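Local coordinates for response regulator receiver protein (Desulfuromonas acetoxidans, PDB 2ZAY) that probably relays signals in a two-component pathway through this receiver domain, which is one piece of a longer response regulator, at residues 13-18 / 109-114; 87-90 / 95-98. One frame throughout, in Å; residues are numbered along the deposited sequence.

Interaction 1 (13-18 / 109-114); sequences LVDTQL and IAKPVN
Lys111 and Asp15 meet in a single salt bridge, NZ to OD1 at 3.0 Å. The ammonium comes in on the syn side of OD1, 27° out of the carboxylate plane. CE follows it in, 3.6 Å from Asp15 OD1. The two side chains run past each other in opposite directions. The Lys111 chain leaves CB straight, then bends at chi3 and chi4, and this turns NZ onto the acid. With CG anti to the backbone N (chi1 -164°), the Asp15 carboxylate reaches out toward Lys111. The other oxygen, OD2, accepts from Gln17 N at 2.9 Å on its anti side, an Asx turn that fixes the carboxylate against its own loop. Asp15 OD1 also lies close to Glu59 OE2, and the lysine would probably offset this crowding of negative charge. With an alanine here the carboxylate is gone; Lys111 NZ would probably lose its anionic mate, and Gln17 N its acceptor. An acid after the first strand, paired with a lysine before a cis-proline (Pro112), is as at the active-site end of CheY-like receiver domains. The bridge joins the loops at the C-terminal ends of strands 9-14 and 107-110. Lys111 rests on Leu88 of strand 85-89, while Val113 packs on helices 22-31 and 115-129.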
loop_
_atom_site.group_PDB
_atom_site.type_symbol
_atom_site.label_atom_id
_atom_site.label_comp_id
_atom_site.label_asym_id
_atom_site.label_seq_id
_atom_site.Cartn_x
_atom_site.Cartn_y
_atom_site.Cartn_z
ATOM N N LEU A 13 2.738 4.951 -0.884
ATOM C CA LEU A 13 1.278 4.923 -0.810
ATOM C C LEU A 13 0.706 5.283 -2.186
ATOM O O LEU A 13 1.038 6.329 -2.735
ATOM C CB LEU A 13 0.799 5.930 0.236
ATOM C CG LEU A 13 -0.699 6.184 0.376
ATOM C CD1 LEU A 13 -1.402 4.896 0.769
ATOM C CD2 LEU A 13 -0.929 7.266 1.433
ATOM N N VAL A 14 -0.146 4.418 -2.733
ATOM C CA VAL A 14 -0.756 4.641 -4.048
ATOM C C VAL A 14 -2.277 4.746 -3.878
ATOM O O VAL A 14 -2.924 3.797 -3.434
ATOM C CB VAL A 14 -0.464 3.460 -5.016
ATOM C CG1 VAL A 14 -0.828 3.860 -6.440
ATOM C CG2 VAL A 14 0.993 3.044 -4.928
ATOM N N ASP A 15 -2.852 5.893 -4.229
ATOM C CA ASP A 15 -4.298 6.086 -4.085
ATOM C C ASP A 15 -4.753 7.145 -5.085
ATOM O O ASP A 15 -4.019 8.098 -5.351
ATOM C CB ASP A 15 -4.630 6.544 -2.661
ATOM C CG ASP A 15 -6.108 6.386 -2.323
ATOM O OD1 ASP A 15 -6.501 5.298 -1.859
ATOM O OD2 ASP A 15 -6.879 7.344 -2.533
ATOM N N THR A 16 -5.956 6.985 -5.635
ATOM C CA THR A 16 -6.466 7.937 -6.615
ATOM C C THR A 16 -7.024 9.218 -5.989
ATOM O O THR A 16 -7.357 10.169 -6.698
ATOM C CB THR A 16 -7.542 7.290 -7.526
ATOM O OG1 THR A 16 -8.584 6.725 -6.723
ATOM C CG2 THR A 16 -6.921 6.196 -8.391
ATOM N N GLN A 17 -7.134 9.241 -4.666
ATOM C CA GLN A 17 -7.611 10.430 -3.968
ATOM C C GLN A 17 -6.760 10.657 -2.724
ATOM O O GLN A 17 -7.240 10.583 -1.587
ATOM C CB GLN A 17 -9.100 10.299 -3.608
ATOM C CG GLN A 17 -9.446 9.144 -2.697
ATOM C CD GLN A 17 -10.923 8.787 -2.754
ATOM O OE1 GLN A 17 -11.461 8.493 -3.824
ATOM N NE2 GLN A 17 -11.585 8.804 -1.598
ATOM N N LEU A 18 -5.480 10.929 -2.963
ATOM C CA LEU A 18 -4.511 11.179 -1.903
ATOM C C LEU A 18 -4.934 12.278 -0.928
ATOM O O LEU A 18 -4.654 12.193 0.269
ATOM C CB LEU A 18 -3.150 11.520 -2.518
ATOM C CG LEU A 18 -2.406 10.347 -3.168
ATOM C CD1 LEU A 18 -1.217 10.853 -3.967
ATOM C CD2 LEU A 18 -1.947 9.377 -2.081
ATOM N N ILE A 109 -6.935 -3.457 4.625
ATOM C CA ILE A 109 -7.522 -2.480 5.532
ATOM C C ILE A 109 -8.684 -1.760 4.873
ATOM O O ILE A 109 -8.541 -1.186 3.792
ATOM C CB ILE A 109 -6.479 -1.427 5.955
ATOM C CG1 ILE A 109 -5.245 -2.124 6.534
ATOM C CG2 ILE A 109 -7.088 -0.471 6.988
ATOM C CD1 ILE A 109 -4.112 -1.164 6.865
ATOM N N ALA A 110 -9.837 -1.792 5.531
ATOM C CA ALA A 110 -11.025 -1.137 5.006
ATOM C C ALA A 110 -11.035 0.361 5.292
ATOM O O ALA A 110 -10.722 0.793 6.403
ATOM C CB ALA A 110 -12.274 -1.781 5.599
ATOM N N LYS A 111 -11.373 1.148 4.276
ATOM C CA LYS A 111 -11.487 2.593 4.426
ATOM C C LYS A 111 -12.825 2.821 5.141
ATOM O O LYS A 111 -13.685 1.941 5.142
ATOM C CB LYS A 111 -11.524 3.280 3.054
ATOM C CG LYS A 111 -10.201 3.329 2.299
ATOM C CD LYS A 111 -10.420 3.901 0.901
ATOM C CE LYS A 111 -9.228 4.718 0.404
ATOM N NZ LYS A 111 -7.971 3.939 0.333
ATOM N N PRO A 112 -13.014 3.994 5.772
ATOM C CA PRO A 112 -12.053 5.094 5.850
ATOM C C PRO A 112 -10.852 4.689 6.688
ATOM O O PRO A 112 -10.961 3.863 7.595
ATOM C CB PRO A 112 -12.869 6.218 6.489
ATOM C CG PRO A 112 -13.824 5.477 7.360
ATOM C CD PRO A 112 -14.268 4.355 6.458
ATOM N N VAL A 113 -9.707 5.277 6.370
ATOM C CA VAL A 113 -8.468 4.980 7.062
ATOM C C VAL A 113 -8.334 5.698 8.396
ATOM O O VAL A 113 -8.629 6.887 8.513
ATOM C CB VAL A 113 -7.260 5.361 6.190
ATOM C CG1 VAL A 113 -5.963 5.037 6.918
ATOM C CG2 VAL A 113 -7.333 4.626 4.864
ATOM N N ASN A 114 -7.896 4.957 9.403
ATOM C CA ASN A 114 -7.671 5.511 10.724
ATOM C C ASN A 114 -6.162 5.455 10.954
ATOM O O ASN A 114 -5.562 4.379 10.950
ATOM C CB ASN A 114 -8.398 4.688 11.784
ATOM C CG ASN A 114 -8.087 5.161 13.188
ATOM O OD1 ASN A 114 -6.925 5.184 13.602
ATOM N ND2 ASN A 114 -9.122 5.544 13.930
#

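Interaction 2 (87-90 / 95-98); sequences ALSG and KEEA
Glu96 reaches from helix 94-103 to Ser89 at the end of strand 85-89. Its CB points toward the strand, and CG is anti to the backbone N (chi1 -174°). The chain stays extended from there, which carries the carboxylate out to the serine. CD comes within 3.2 Å of Ser89 OG. At the tip, OE2 accepts a hydrogen bond from Ser89 OG at 2.7 Å. The hydroxyl meets OE2 on its syn side, only 17° out of the carboxylate plane. OE2 also sits 3.4 Å from Ser89 CB, while OE1 lies 3.1 Å from Ser89 OG. OE1 is bonded to Asn61 ND2, so both carboxylate oxygens are engaged and the group's rotation is restrained. Ser89 OG gives its proton to the acid and also accepts from Arg91 N and Ala92 N. Three bonds thus grip this buried hydroxyl and tie it to the turn that leads into the helix. Phe108 of strand 107-110 touches both Ser89 and Glu96. The contact pins the start of a helix to the strand before it, within the beta-alpha-beta unit 85-89, 94-103 and 107-110. In CheY-like receiver domains this strand end carries the conserved serine or threonine beside the phosphorylation site. Ser89 fits that position, with its hydroxyl here turned to a helix glutamate.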
loop_
_atom_site.group_PDB
_atom_site.type_symbol
_atom_site.label_atom_id
_atom_site.label_comp_id
_atom_site.label_asym_id
_atom_site.label_seq_id
_atom_site.Cartn_x
_atom_site.Cartn_y
_atom_site.Cartn_z
ATOM N N ALA A 87 -3.368 -3.800 1.040
ATOM C CA ALA A 87 -4.459 -3.257 0.244
ATOM C C ALA A 87 -5.381 -2.404 1.101
ATOM O O ALA A 87 -5.686 -2.750 2.241
ATOM C CB ALA A 87 -5.263 -4.384 -0.411
ATOM N N LEU A 88 -5.814 -1.285 0.532
ATOM C CA LEU A 88 -6.729 -0.362 1.184
ATOM C C LEU A 88 -7.968 -0.361 0.293
ATOM O O LEU A 88 -7.866 -0.152 -0.910
ATOM C CB LEU A 88 -6.111 1.036 1.231
ATOM C CG LEU A 88 -5.704 1.607 2.590
ATOM C CD1 LEU A 88 -4.919 0.590 3.400
ATOM C CD2 LEU A 88 -4.898 2.882 2.360
ATOM N N SER A 89 -9.142 -0.607 0.860
ATOM C CA SER A 89 -10.323 -0.627 0.015
ATOM C C SER A 89 -11.535 0.047 0.616
ATOM O O SER A 89 -11.833 -0.112 1.802
ATOM C CB SER A 89 -10.682 -2.065 -0.361
ATOM O OG SER A 89 -11.878 -2.093 -1.123
ATOM N N GLY A 90 -12.227 0.804 -0.228
ATOM C CA GLY A 90 -13.425 1.494 0.202
ATOM C C GLY A 90 -14.651 0.609 0.076
ATOM O O GLY A 90 -15.759 1.036 0.393
ATOM N N LYS A 95 -15.717 -11.055 0.482
ATOM C CA LYS A 95 -15.171 -11.714 -0.691
ATOM C C LYS A 95 -13.965 -10.968 -1.245
ATOM O O LYS A 95 -13.012 -11.593 -1.687
ATOM C CB LYS A 95 -16.238 -11.852 -1.780
ATOM C CG LYS A 95 -15.757 -12.631 -2.999
ATOM C CD LYS A 95 -16.856 -12.790 -4.038
ATOM C CE LYS A 95 -17.984 -13.687 -3.542
ATOM N NZ LYS A 95 -17.594 -15.126 -3.499
ATOM N N GLU A 96 -13.999 -9.637 -1.228
ATOM C CA GLU A 96 -12.862 -8.877 -1.743
ATOM C C GLU A 96 -11.671 -9.063 -0.820
ATOM O O GLU A 96 -10.546 -9.285 -1.280
ATOM C CB GLU A 96 -13.172 -7.385 -1.836
ATOM C CG GLU A 96 -12.050 -6.590 -2.504
ATOM C CD GLU A 96 -12.187 -5.092 -2.308
ATOM O OE1 GLU A 96 -11.840 -4.335 -3.235
ATOM O OE2 GLU A 96 -12.627 -4.668 -1.221
ATOM N N GLU A 97 -11.919 -8.965 0.484
ATOM C CA GLU A 97 -10.851 -9.136 1.466
ATOM C C GLU A 97 -10.187 -10.491 1.262
ATOM O O GLU A 97 -8.961 -10.576 1.153
ATOM C CB GLU A 97 -11.395 -9.028 2.898
ATOM C CG GLU A 97 -10.313 -9.183 3.991
ATOM C CD GLU A 97 -10.798 -8.769 5.376
ATOM O OE1 GLU A 97 -11.874 -8.134 5.475
ATOM O OE2 GLU A 97 -10.095 -9.068 6.370
ATOM N N ALA A 98 -10.995 -11.552 1.195
ATOM C CA ALA A 98 -10.450 -12.895 0.993
ATOM C C ALA A 98 -9.684 -13.019 -0.322
ATOM O O ALA A 98 -8.614 -13.620 -0.355
ATOM C CB ALA A 98 -11.566 -13.943 1.053
#

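Interactions 1 and 2 have their centres 11 Å apart in one receiver domain. Both reach the same five-stranded parallel sheet, of order 33-38, 9-14, 55-59, 85-89, 107-110. Along the chain, segments 87-90 and 95-98 come between 13-18 and 109-114, so the short-range contact falls within the span of the long-range one. Neighbouring strands connect them: Lys111 N probably bonds to Ser89 O at 2.8 Å, and Lys111 NZ packs 3.6 Å from Leu88 CB. Asp15, Ser89 and Lys111 appear to match the acidic, hydroxyl and lysine positions of the CheY-like fold. Glu59 appears to occupy the usual phosphoacceptor aspartate position, so a working phosphorylation site cannot be assumed.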